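Local coordinates for 3-isopropylmalate dehydratase small subunit (Campylobacter jejuni, PDB 3Q3W), which catalyses, as the small subunit of isopropylmalate isomerase, the interconversion of 2-isopropylmalate and 3-isopropylmalate by way of 2-isopropylmaleate, at residues Ala102-Phe108 with Leu121-Leu126; Ile13-Tyr19 with Ser73-Phe79; Ser149-Lys153 with Arg171-Leu175; Ile28-Leu34 with Arg88-Ala94. All coordinates share one frame; numbering follows the deposited sequence. Where two conformers were deposited one is given.

Interaction 1: Ala102-Phe108 with Leu121-Leu126; sequences AIIAPSF and LLTIEL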
# COMPACT_ATOMS: atom_id res chain seq x y z
N ALA A 102 0.56 1.66 4.56
CA ALA A 102 1.96 1.48 4.13
C ALA A 102 2.06 0.40 3.06
O ALA A 102 1.28 -0.57 3.06
CB ALA A 102 2.86 1.14 5.30
N ILE A 103 3.01 0.58 2.15
CA ILE A 103 3.35 -0.44 1.17
C ILE A 103 4.85 -0.75 1.28
O ILE A 103 5.66 0.16 1.33
CB ILE A 103 3.03 0.01 -0.24
CG1 ILE A 103 1.54 0.37 -0.35
CG2 ILE A 103 3.44 -1.05 -1.24
CD1 ILE A 103 1.27 1.28 -1.51
N ILE A 104 5.19 -2.04 1.33
CA ILE A 104 6.55 -2.51 1.33
C ILE A 104 6.81 -3.09 -0.06
O ILE A 104 6.04 -3.94 -0.53
CB ILE A 104 6.73 -3.58 2.44
CG1 ILE A 104 6.49 -2.95 3.81
CG2 ILE A 104 8.14 -4.22 2.39
CD1 ILE A 104 6.34 -3.91 4.91
N ALA A 105 7.83 -2.61 -0.75
CA ALA A 105 8.20 -3.14 -2.06
C ALA A 105 9.69 -2.88 -2.25
O ALA A 105 10.26 -2.14 -1.47
CB ALA A 105 7.42 -2.44 -3.18
N PRO A 106 10.32 -3.48 -3.27
CA PRO A 106 11.73 -3.20 -3.53
C PRO A 106 11.96 -1.80 -4.15
O PRO A 106 13.02 -1.21 -3.96
CB PRO A 106 12.14 -4.29 -4.53
CG PRO A 106 10.96 -5.22 -4.66
CD PRO A 106 9.77 -4.42 -4.26
N SER A 107 10.96 -1.30 -4.88
CA SER A 107 11.00 0.01 -5.49
C SER A 107 9.57 0.51 -5.81
O SER A 107 8.62 -0.26 -5.79
CB SER A 107 11.83 -0.03 -6.75
OG SER A 107 11.30 -0.97 -7.65
N PHE A 108 9.47 1.81 -6.06
CA PHE A 108 8.21 2.48 -6.37
C PHE A 108 8.47 3.42 -7.52
O PHE A 108 9.54 4.05 -7.59
CB PHE A 108 7.73 3.33 -5.20
CG PHE A 108 7.33 2.55 -4.02
CD1 PHE A 108 6.01 2.13 -3.87
CD2 PHE A 108 8.26 2.21 -3.04
CE1 PHE A 108 5.63 1.40 -2.79
CE2 PHE A 108 7.88 1.47 -1.97
CZ PHE A 108 6.56 1.06 -1.83
N LEU A 121 0.53 8.04 2.83
CA LEU A 121 0.70 6.63 2.52
C LEU A 121 2.22 6.31 2.56
O LEU A 121 2.94 6.69 1.65
CB LEU A 121 0.13 6.33 1.13
CG LEU A 121 0.21 4.92 0.53
CD1 LEU A 121 -0.27 3.86 1.53
CD2 LEU A 121 -0.53 4.78 -0.80
N LEU A 122 2.70 5.63 3.60
CA LEU A 122 4.12 5.37 3.75
C LEU A 122 4.68 4.31 2.82
O LEU A 122 4.28 3.12 2.85
CB LEU A 122 4.46 5.00 5.17
CG LEU A 122 5.92 4.74 5.51
CD1 LEU A 122 6.87 5.89 5.06
CD2 LEU A 122 6.05 4.52 7.03
N THR A 123 5.65 4.71 2.04
CA THR A 123 6.26 3.85 1.04
C THR A 123 7.65 3.39 1.52
O THR A 123 8.59 4.20 1.64
CB THR A 123 6.38 4.63 -0.24
OG1 THR A 123 7.19 5.76 0.02
CG2 THR A 123 5.02 5.12 -0.67
N ILE A 124 7.73 2.10 1.82
CA ILE A 124 8.90 1.47 2.42
C ILE A 124 9.62 0.67 1.37
O ILE A 124 9.09 -0.34 0.87
CB ILE A 124 8.48 0.55 3.55
CG1 ILE A 124 7.89 1.38 4.68
CG2 ILE A 124 9.67 -0.31 4.03
CD1 ILE A 124 7.01 0.64 5.66
N GLU A 125 10.82 1.11 1.04
CA GLU A 125 11.64 0.41 0.07
C GLU A 125 12.53 -0.55 0.85
O GLU A 125 13.27 -0.10 1.74
CB GLU A 125 12.47 1.38 -0.78
CG GLU A 125 11.64 2.09 -1.85
CD GLU A 125 12.38 3.18 -2.62
OE1 GLU A 125 13.56 3.50 -2.26
OE2 GLU A 125 11.79 3.68 -3.62
N LEU A 126 12.42 -1.84 0.54
CA LEU A 126 13.31 -2.87 1.09
C LEU A 126 14.12 -3.53 -0.02
O LEU A 126 13.72 -3.51 -1.18
CB LEU A 126 12.51 -3.92 1.86
CG LEU A 126 11.84 -3.38 3.13
CD1 LEU A 126 11.30 -4.52 4.00
CD2 LEU A 126 12.85 -2.50 3.92

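Interaction 2: Ile13-Tyr19 with Ser73-Phe79; sequences IACPLEY and SSILVSF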
# COMPACT_ATOMS: atom_id res chain seq x y z
N ILE A 13 -2.68 -5.90 9.63
CA ILE A 13 -2.68 -7.02 8.74
C ILE A 13 -2.01 -6.64 7.43
O ILE A 13 -2.37 -5.63 6.79
CB ILE A 13 -4.15 -7.46 8.49
CG1 ILE A 13 -4.86 -7.78 9.82
CG2 ILE A 13 -4.23 -8.61 7.46
CD1 ILE A 13 -4.41 -8.99 10.53
N ALA A 14 -0.99 -7.41 7.05
CA ALA A 14 -0.30 -7.21 5.78
C ALA A 14 -0.71 -8.28 4.77
O ALA A 14 -0.97 -9.44 5.16
CB ALA A 14 1.15 -7.21 5.98
N CYS A 15 -0.76 -7.88 3.50
CA CYS A 15 -1.26 -8.71 2.40
C CYS A 15 -0.25 -8.69 1.28
O CYS A 15 0.07 -7.62 0.76
CB CYS A 15 -2.59 -8.20 1.85
SG CYS A 15 -3.23 -9.28 0.56
N PRO A 16 0.24 -9.87 0.87
CA PRO A 16 1.21 -9.89 -0.19
C PRO A 16 0.55 -9.91 -1.56
O PRO A 16 -0.40 -10.67 -1.76
CB PRO A 16 1.97 -11.20 0.07
CG PRO A 16 0.96 -12.09 0.69
CD PRO A 16 -0.03 -11.22 1.40
N LEU A 17 1.04 -9.09 -2.46
CA LEU A 17 0.54 -9.06 -3.84
C LEU A 17 1.74 -9.29 -4.78
O LEU A 17 2.47 -8.36 -5.14
CB LEU A 17 -0.17 -7.74 -4.16
CG LEU A 17 -1.37 -7.41 -3.26
CD1 LEU A 17 -1.90 -5.94 -3.59
CD2 LEU A 17 -2.49 -8.37 -3.41
N GLU A 18 1.88 -10.54 -5.21
CA GLU A 18 3.07 -10.99 -5.92
C GLU A 18 2.96 -10.64 -7.40
O GLU A 18 2.89 -11.52 -8.28
CB GLU A 18 3.23 -12.49 -5.71
CG GLU A 18 3.54 -12.86 -4.26
CD GLU A 18 3.76 -14.37 -4.08
OE1 GLU A 18 4.86 -14.88 -4.44
OE2 GLU A 18 2.84 -15.03 -3.59
N TYR A 19 2.94 -9.34 -7.65
CA TYR A 19 2.98 -8.80 -8.98
C TYR A 19 4.04 -7.69 -9.01
O TYR A 19 4.22 -6.96 -8.02
CB TYR A 19 1.61 -8.24 -9.36
CG TYR A 19 0.42 -9.11 -9.02
CD1 TYR A 19 -0.10 -10.03 -9.93
CD2 TYR A 19 -0.25 -8.97 -7.80
CE1 TYR A 19 -1.24 -10.82 -9.63
CE2 TYR A 19 -1.38 -9.75 -7.48
CZ TYR A 19 -1.88 -10.67 -8.40
OH TYR A 19 -3.00 -11.45 -8.09
N SER A 73 -6.87 -5.58 5.79
CA SER A 73 -5.45 -5.31 5.45
C SER A 73 -5.19 -3.82 5.53
O SER A 73 -6.01 -3.03 5.03
CB SER A 73 -5.12 -5.86 4.05
OG SER A 73 -4.96 -7.27 4.07
N SER A 74 -4.07 -3.43 6.15
CA SER A 74 -3.64 -2.03 6.15
C SER A 74 -2.19 -1.84 5.70
O SER A 74 -1.68 -0.69 5.61
CB SER A 74 -3.88 -1.38 7.53
OG SER A 74 -3.12 -2.01 8.56
N ILE A 75 -1.54 -2.96 5.38
CA ILE A 75 -0.21 -3.00 4.76
C ILE A 75 -0.16 -3.93 3.56
O ILE A 75 -0.73 -5.05 3.61
CB ILE A 75 0.84 -3.52 5.79
CG1 ILE A 75 0.93 -2.56 6.96
CG2 ILE A 75 2.20 -3.66 5.16
CD1 ILE A 75 1.60 -3.14 8.23
N LEU A 76 0.51 -3.50 2.50
CA LEU A 76 0.69 -4.31 1.30
C LEU A 76 2.15 -4.63 1.12
O LEU A 76 3.01 -3.81 1.46
CB LEU A 76 0.16 -3.61 0.05
CG LEU A 76 -1.34 -3.27 -0.02
CD1 LEU A 76 -1.68 -2.58 -1.37
CD2 LEU A 76 -2.24 -4.47 0.21
N VAL A 77 2.45 -5.83 0.63
CA VAL A 77 3.79 -6.19 0.27
C VAL A 77 3.76 -6.62 -1.19
O VAL A 77 3.09 -7.60 -1.55
CB VAL A 77 4.29 -7.33 1.15
CG1 VAL A 77 5.80 -7.58 0.88
CG2 VAL A 77 4.06 -6.98 2.57
N SER A 78 4.45 -5.87 -2.03
CA SER A 78 4.47 -6.13 -3.47
C SER A 78 5.88 -6.17 -4.05
O SER A 78 6.86 -6.08 -3.34
CB SER A 78 3.67 -5.06 -4.19
OG SER A 78 3.17 -5.56 -5.42
N PHE A 79 5.96 -6.34 -5.36
CA PHE A 79 7.24 -6.47 -5.99
C PHE A 79 7.57 -5.12 -6.62
O PHE A 79 6.96 -4.11 -6.26
CB PHE A 79 7.22 -7.60 -7.00
CG PHE A 79 7.05 -8.99 -6.40
CD1 PHE A 79 7.43 -9.28 -5.10
CD2 PHE A 79 6.57 -10.03 -7.21
CE1 PHE A 79 7.30 -10.55 -4.62
CE2 PHE A 79 6.46 -11.32 -6.73
CZ PHE A 79 6.82 -11.58 -5.44
O HOH W 1 -4.84 -3.89 9.71

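Interaction 3: Ser149-Lys153 with Arg171-Leu175; sequences SLLEK and RICLL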
# COMPACT_ATOMS: atom_id res chain seq x y z
N SER A 149 7.59 1.19 12.54
CA SER A 149 7.87 2.42 13.25
C SER A 149 8.54 3.41 12.30
O SER A 149 9.63 3.15 11.78
CB SER A 149 8.80 2.14 14.45
OG SER A 149 9.15 3.35 15.12
N LEU A 150 7.92 4.55 12.07
CA LEU A 150 8.54 5.57 11.21
C LEU A 150 9.54 6.39 12.01
O LEU A 150 10.38 7.07 11.42
CB LEU A 150 7.50 6.48 10.58
CG LEU A 150 7.99 7.64 9.72
CD1 LEU A 150 8.85 7.19 8.58
CD2 LEU A 150 6.82 8.37 9.23
N LEU A 151 9.45 6.33 13.34
CA LEU A 151 10.47 6.92 14.20
C LEU A 151 11.79 6.20 14.06
O LEU A 151 12.81 6.83 13.90
CB LEU A 151 10.08 6.86 15.66
CG LEU A 151 9.00 7.83 16.08
CD1 LEU A 151 8.67 7.62 17.56
CD2 LEU A 151 9.44 9.26 15.83
N GLU A 152 11.76 4.88 14.13
CA GLU A 152 12.99 4.12 14.07
C GLU A 152 13.36 3.75 12.67
O GLU A 152 14.47 3.27 12.45
CB GLU A 152 12.87 2.85 14.89
CG GLU A 152 12.88 3.09 16.36
CD GLU A 152 12.52 1.84 17.11
OE1 GLU A 152 12.81 0.73 16.58
OE2 GLU A 152 11.95 1.96 18.21
N LYS A 153 12.46 4.03 11.73
CA LYS A 153 12.57 3.60 10.35
C LYS A 153 12.89 2.11 10.27
O LYS A 153 13.87 1.67 9.64
CB LYS A 153 13.56 4.46 9.56
CG LYS A 153 13.15 5.93 9.44
CD LYS A 153 14.09 6.75 8.51
CE LYS A 153 15.29 7.29 9.19
NZ LYS A 153 16.02 8.30 8.33
N ARG A 171 9.37 12.47 5.99
CA ARG A 171 9.22 11.76 7.25
C ARG A 171 8.61 12.64 8.29
O ARG A 171 7.69 12.22 8.97
CB ARG A 171 10.55 11.23 7.76
CG ARG A 171 10.56 10.79 9.24
CD ARG A 171 11.76 9.86 9.46
NE ARG A 171 12.03 9.51 10.86
CZ ARG A 171 12.75 10.23 11.72
NH1 ARG A 171 13.23 11.41 11.40
NH2 ARG A 171 12.96 9.75 12.95
N ILE A 172 9.09 13.87 8.42
CA ILE A 172 8.56 14.73 9.45
C ILE A 172 7.12 15.11 9.14
O ILE A 172 6.35 15.21 10.08
CB ILE A 172 9.44 15.97 9.75
CG1 ILE A 172 9.11 16.56 11.14
CG2 ILE A 172 9.31 17.06 8.66
CD1 ILE A 172 9.38 15.64 12.44
N CYS A 173 6.78 15.34 7.87
CA CYS A 173 5.37 15.53 7.48
C CYS A 173 4.51 14.35 7.96
O CYS A 173 3.51 14.59 8.60
CB CYS A 173 5.23 15.76 5.98
SG CYS A 173 5.92 17.35 5.40
N LEU A 174 4.91 13.10 7.71
CA LEU A 174 4.13 11.94 8.13
C LEU A 174 4.07 11.86 9.66
O LEU A 174 3.02 11.63 10.22
CB LEU A 174 4.71 10.64 7.58
CG LEU A 174 4.62 10.44 6.06
CD1 LEU A 174 5.55 9.34 5.58
CD2 LEU A 174 3.23 10.10 5.69
N LEU A 175 5.22 12.05 10.33
CA LEU A 175 5.22 12.01 11.80
C LEU A 175 4.31 13.06 12.46
O LEU A 175 3.65 12.80 13.46
CB LEU A 175 6.66 12.14 12.36
CG LEU A 175 7.69 11.04 12.05
CD1 LEU A 175 9.06 11.50 12.55
CD2 LEU A 175 7.33 9.65 12.67

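Interaction 4: Ile28-Leu34 with Arg88-Ala94; sequences IPKQFLL and REHAPWA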
# COMPACT_ATOMS: atom_id res chain seq x y z
N ILE A 28 -6.45 1.72 -9.80
CA ILE A 28 -7.78 2.29 -9.95
C ILE A 28 -7.97 2.68 -11.40
O ILE A 28 -7.25 3.55 -11.91
CB ILE A 28 -8.04 3.53 -8.99
CG1 ILE A 28 -9.46 4.09 -9.22
CG2 ILE A 28 -6.91 4.57 -9.07
CD1 ILE A 28 -10.03 4.92 -8.04
N PRO A 29 -8.94 2.04 -12.05
CA PRO A 29 -9.16 2.23 -13.45
C PRO A 29 -9.75 3.63 -13.77
O PRO A 29 -10.27 4.31 -12.88
CB PRO A 29 -10.16 1.13 -13.78
CG PRO A 29 -10.03 0.15 -12.75
CD PRO A 29 -9.68 0.87 -11.54
N LYS A 30 -9.65 4.00 -15.03
CA LYS A 30 -9.93 5.35 -15.51
C LYS A 30 -11.39 5.76 -15.37
O LYS A 30 -11.67 6.93 -15.24
CB LYS A 30 -9.53 5.51 -16.97
CG LYS A 30 -8.05 5.39 -17.27
CD LYS A 30 -7.87 5.34 -18.80
CE LYS A 30 -6.42 5.53 -19.28
NZ LYS A 30 -5.77 6.73 -18.70
N GLN A 31 -12.32 4.80 -15.44
CA GLN A 31 -13.75 5.09 -15.26
C GLN A 31 -14.18 5.65 -13.86
O GLN A 31 -15.27 6.21 -13.72
CB GLN A 31 -14.62 3.86 -15.62
CG GLN A 31 -14.48 2.63 -14.76
CD GLN A 31 -13.47 1.62 -15.29
OE1 GLN A 31 -12.48 2.00 -15.87
NE2 GLN A 31 -13.71 0.33 -15.06
N PHE A 32 -13.31 5.56 -12.88
CA PHE A 32 -13.61 6.04 -11.51
C PHE A 32 -12.89 7.31 -11.10
O PHE A 32 -12.88 7.65 -9.91
CB PHE A 32 -13.20 4.95 -10.52
CG PHE A 32 -13.89 3.63 -10.78
CD1 PHE A 32 -15.25 3.52 -10.73
CD2 PHE A 32 -13.17 2.51 -11.13
CE1 PHE A 32 -15.89 2.28 -10.99
CE2 PHE A 32 -13.80 1.29 -11.39
CZ PHE A 32 -15.14 1.18 -11.33
N LEU A 33 -12.21 7.97 -12.01
CA LEU A 33 -11.33 9.08 -11.63
C LEU A 33 -12.06 10.40 -11.55
O LEU A 33 -11.70 11.43 -12.15
CB LEU A 33 -10.12 9.15 -12.55
CG LEU A 33 -9.32 7.88 -12.78
CD1 LEU A 33 -8.16 8.24 -13.72
CD2 LEU A 33 -8.84 7.32 -11.41
N LEU A 34 -13.13 10.36 -10.77
CA LEU A 34 -13.99 11.49 -10.57
C LEU A 34 -13.20 12.59 -9.85
O LEU A 34 -12.39 12.32 -8.95
CB LEU A 34 -15.23 11.06 -9.81
CG LEU A 34 -16.25 10.24 -10.61
CD1 LEU A 34 -17.28 9.69 -9.68
CD2 LEU A 34 -16.93 11.10 -11.62
N ARG A 88 -1.33 9.97 -11.14
CA ARG A 88 -2.72 9.63 -10.91
C ARG A 88 -2.91 9.79 -9.42
O ARG A 88 -2.63 8.87 -8.63
CB ARG A 88 -3.03 8.19 -11.34
CG ARG A 88 -4.51 7.92 -11.37
CD ARG A 88 -4.88 6.70 -12.08
NE ARG A 88 -4.69 6.77 -13.53
CZ ARG A 88 -5.02 5.79 -14.35
NH1 ARG A 88 -5.58 4.64 -13.87
NH2 ARG A 88 -4.79 5.93 -15.66
N GLU A 89 -3.37 10.96 -9.02
CA GLU A 89 -3.59 11.23 -7.60
C GLU A 89 -4.57 10.24 -6.97
O GLU A 89 -4.42 9.87 -5.82
CB GLU A 89 -4.07 12.66 -7.38
CG GLU A 89 -5.47 12.96 -7.94
CD GLU A 89 -5.62 14.42 -8.44
OE1 GLU A 89 -6.32 14.61 -9.44
OE2 GLU A 89 -5.02 15.33 -7.83
N HIS A 90 -5.55 9.79 -7.75
CA HIS A 90 -6.51 8.79 -7.29
C HIS A 90 -5.91 7.44 -6.84
O HIS A 90 -6.55 6.73 -6.06
CB HIS A 90 -7.54 8.50 -8.37
CG HIS A 90 -8.47 9.64 -8.65
ND1 HIS A 90 -8.10 10.71 -9.42
CD2 HIS A 90 -9.77 9.84 -8.32
CE1 HIS A 90 -9.12 11.55 -9.52
NE2 HIS A 90 -10.15 11.03 -8.89
N ALA A 91 -4.73 7.07 -7.34
CA ALA A 91 -4.14 5.79 -6.98
C ALA A 91 -3.81 5.80 -5.49
O ALA A 91 -4.34 4.98 -4.75
CB ALA A 91 -2.90 5.45 -7.88
N PRO A 92 -3.00 6.76 -5.01
CA PRO A 92 -2.90 6.86 -3.52
C PRO A 92 -4.23 7.03 -2.78
O PRO A 92 -4.45 6.41 -1.75
CB PRO A 92 -2.00 8.09 -3.29
CG PRO A 92 -1.25 8.22 -4.53
CD PRO A 92 -2.14 7.74 -5.67
N TRP A 93 -5.13 7.83 -3.29
CA TRP A 93 -6.45 7.95 -2.67
C TRP A 93 -7.21 6.62 -2.50
O TRP A 93 -7.80 6.37 -1.45
CB TRP A 93 -7.30 8.88 -3.47
CG TRP A 93 -6.78 10.29 -3.60
CD1 TRP A 93 -5.68 10.84 -2.99
CD2 TRP A 93 -7.39 11.33 -4.36
NE1 TRP A 93 -5.57 12.18 -3.34
CE2 TRP A 93 -6.61 12.50 -4.17
CE3 TRP A 93 -8.53 11.40 -5.18
CZ2 TRP A 93 -6.91 13.71 -4.81
CZ3 TRP A 93 -8.83 12.62 -5.81
CH2 TRP A 93 -8.03 13.75 -5.60
N ALA A 94 -7.25 5.81 -3.55
CA ALA A 94 -7.96 4.54 -3.46
C ALA A 94 -7.32 3.64 -2.41
O ALA A 94 -7.98 2.98 -1.62
CB ALA A 94 -7.99 3.88 -4.83

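Interaction 1: Ala102-Phe108 with Leu121-Leu126
Ile103 bonds to Leu122 and Ile124 as the two strands of a beta-alpha-beta unit come together: strand 102-105 leads into helix 110-118, and the chain returns as strand 122-125, lying beside the first and parallel to it at 17°. The ladder shows how alternation works in an inner strand. Ile103 N gives to Leu122 O at 2.9 Å and Ile103 O takes the N-H of Ile124; Ala105 likewise bonds Ile124 O and Leu126 N. Ala102 and Ile104, which alternate with them, turn their backbone groups to strand 73-78 instead. On the face bearing Ala102, Ile104, Leu122 and Ile124, the two isoleucines lie side by side and point the same way, while Leu126 CD1 comes up to Ile104 CG2 at 3.6 Å. Helix 110-118 lies against Thr123 on the other face.

Glu125, on that same face, can be followed outward. Its CB passes 4.1 Å from Pro106 O. CG stands anti to the carbonyl carbon (chi1 -76°), which brings it to the edge of the Phe108 ring, 3.6 Å from CD2 and in the ring plane. The chain then runs on extended past the ring, leaving the carboxylate nearly coplanar with it, and OE2, 3.9 Å from Phe108 CD2, ends in a salt bridge to Lys113. The backbone N of Phe108 is buried here without a partner in the model. Over one face of the same ring sits Thr123, its CB 3.9 Å from the centroid and only 13° off the ring normal.

Interaction 2: Ile13-Tyr19 with Ser73-Phe79
Leu17 N gives a short, nearly straight bond to Val77 O, 2.7 Å long, and Leu17 O is gripped twice. Ser78 OG, placed anti to its own backbone N (chi1 -154°), donates to Leu17 O at 2.9 Å from within the carbonyl plane; Tyr19 N reaches the same oxygen across an inverse gamma turn centred on Glu18. At the other end Ile13 O is shared as well, by Ser74 N at 2.9 Å and Ile75 N at 3.1 Å. A water bound to both Ile13 N and Ser74 OG bridges this end, and His10 is a further partner of Ser74 OG. Between the two ends, Cys15 bonds Ile75 O and Val77 N. These bonds join two inner, parallel strands, 9-17 and 73-78, of the mixed sheet of the aconitase C-terminal domain family; beyond strand 9-17 the sheet turns antiparallel with strand 145-149. Ala14, Ile75, Pro16 and Val77 line one face, with Ala14 CB 3.7 Å from Ile75 CB and helix 128-140 lying on Ala14 and Val77. On the other, Leu17 CD1 meets Leu76 CD1 at 4.0 Å. Farther along, Glu18 crosses the Phe79 ring: its CA lies over the face, 3.9 Å from the centroid, and its CB is 3.6 Å from Phe79 CE2. Lys139 holds the Glu18 carboxylate in a salt bridge, and Lys128 makes a cation-pi contact with Phe79.

Interaction 3: Ser149-Lys153 with Arg171-Leu175
Leu150 and Leu175 mark the nearest approach of the two backbones, their CA atoms still 7.3 Å apart, so side chains have to bridge the gap. Segment 149-153 is the connection of a beta-hairpin between strands 145-149 and 154-157. Its residues Leu150 to Glu152 have helical backbone angles without the regular bonds, and Lys153 takes a left-handed conformation. An ST motif steadies the bend, Ser149 OG accepting from Glu152 N. Facing it is regular helix, part of 168-176.

Arg171 does most of the reaching. With CG anti to the backbone N (chi1 165°) and the chain extended as far as NE, its guanidinium arrives edge-on at two successive carbonyls of the loop. NE bonds Leu150 O at 3.0 Å, close to the guanidinium plane, while NH2 meets Leu151 O at 3.1 Å on a lone pair. Leu175 CD1 lies over the centre of one guanidinium face, and Lys153 crosses the arginine at about a right angle, CD to CD 4.0 Å. Leu150 packs nearer the helix, its CG 3.6 Å from Leu175 CD2. Farther out, Leu151 CD2 touches Leu175 CD2 at 3.8 Å.

Two bonds, from NE and NH2 to successive carbonyls that point much the same way, fix the rotation of the guanidinium, yet both acceptors are neutral. With Lys153 NZ 4.9 Å from Arg171 NE, the contact gathers positive charge, which carbonyl dipoles probably ease without cancelling.

Interaction 4: Ile28-Leu34 with Arg88-Ala94
His90 and Leu33 form the close-packed part of this contact, a loop pressed on the N-terminal part of helix 90-98. The imidazole of His90 is held between two residues: Leu33 CA lies over one face, 3.8 Å from the ring centroid in a CH-pi contact, and Trp93 of the same helix covers the opposite face with CZ3. At the ring edge His90 NE2 donates to Leu34 O over 2.6 Å, nearly straight and in the ring plane, although the donor stands well above the plane of that carbonyl. An inverse gamma turn centred on Leu33 shapes the loop here, and Leu33 CD2 comes within 3.5 Å of His90 CB. Ile28 extends the apolar part: its CG1 is anti to the backbone N (chi1 179°), carrying CD1 to 3.9 Å from Ala94 CB, while CG2 rests 3.7 Å from Ala91 CA.

The side around Arg88 and the exposed Lys30 is looser. Arg88 NH1 makes only a weak, bent bond to Ile28 O, 2.8 Å long, and Leu33 CD1 sits over one guanidinium face toward its rim. The stronger partner of NH1 is Asp25, in a salt bridge. Lys30 also touches Asp25, so this carboxylate probably eases the approach of Lys30 NZ to Arg88 NH2, at 3.3 Å.

Phe41 meets the His90 ring edge to face, Ala91 packs on Ile27 of helix 24-27, and Phe112 of helix 110-118 backs Ala91 and Pro92, so helix 90-98, which lies in the connection from strand 73-78 to strand 102-105, sits between the 28-34 loop and helix 110-118.

How the interactions relate
From the N terminus, interaction 2 opens first at 13-19 and closes at 73-79, bringing a 53-residue, mostly irregular excursion back to the sheet. Interaction 4 starts inside that excursion, at 28-34, and ends beyond it at 88-94, so the two cross and pin the excursion to helix 90-98. That helix leads into strand 102-105, where interaction 1 opens; it closes a short loop through helix 110-118, and its first strand lies beside 73-78, merging interactions 1 and 2 in one sheet. Interaction 3 follows in series, tying the later hairpin to helix 168-176, the last in the model. Leu122 packs on Leu150 and Leu121 on Pro92, linking interaction 1 to interactions 3 and 4.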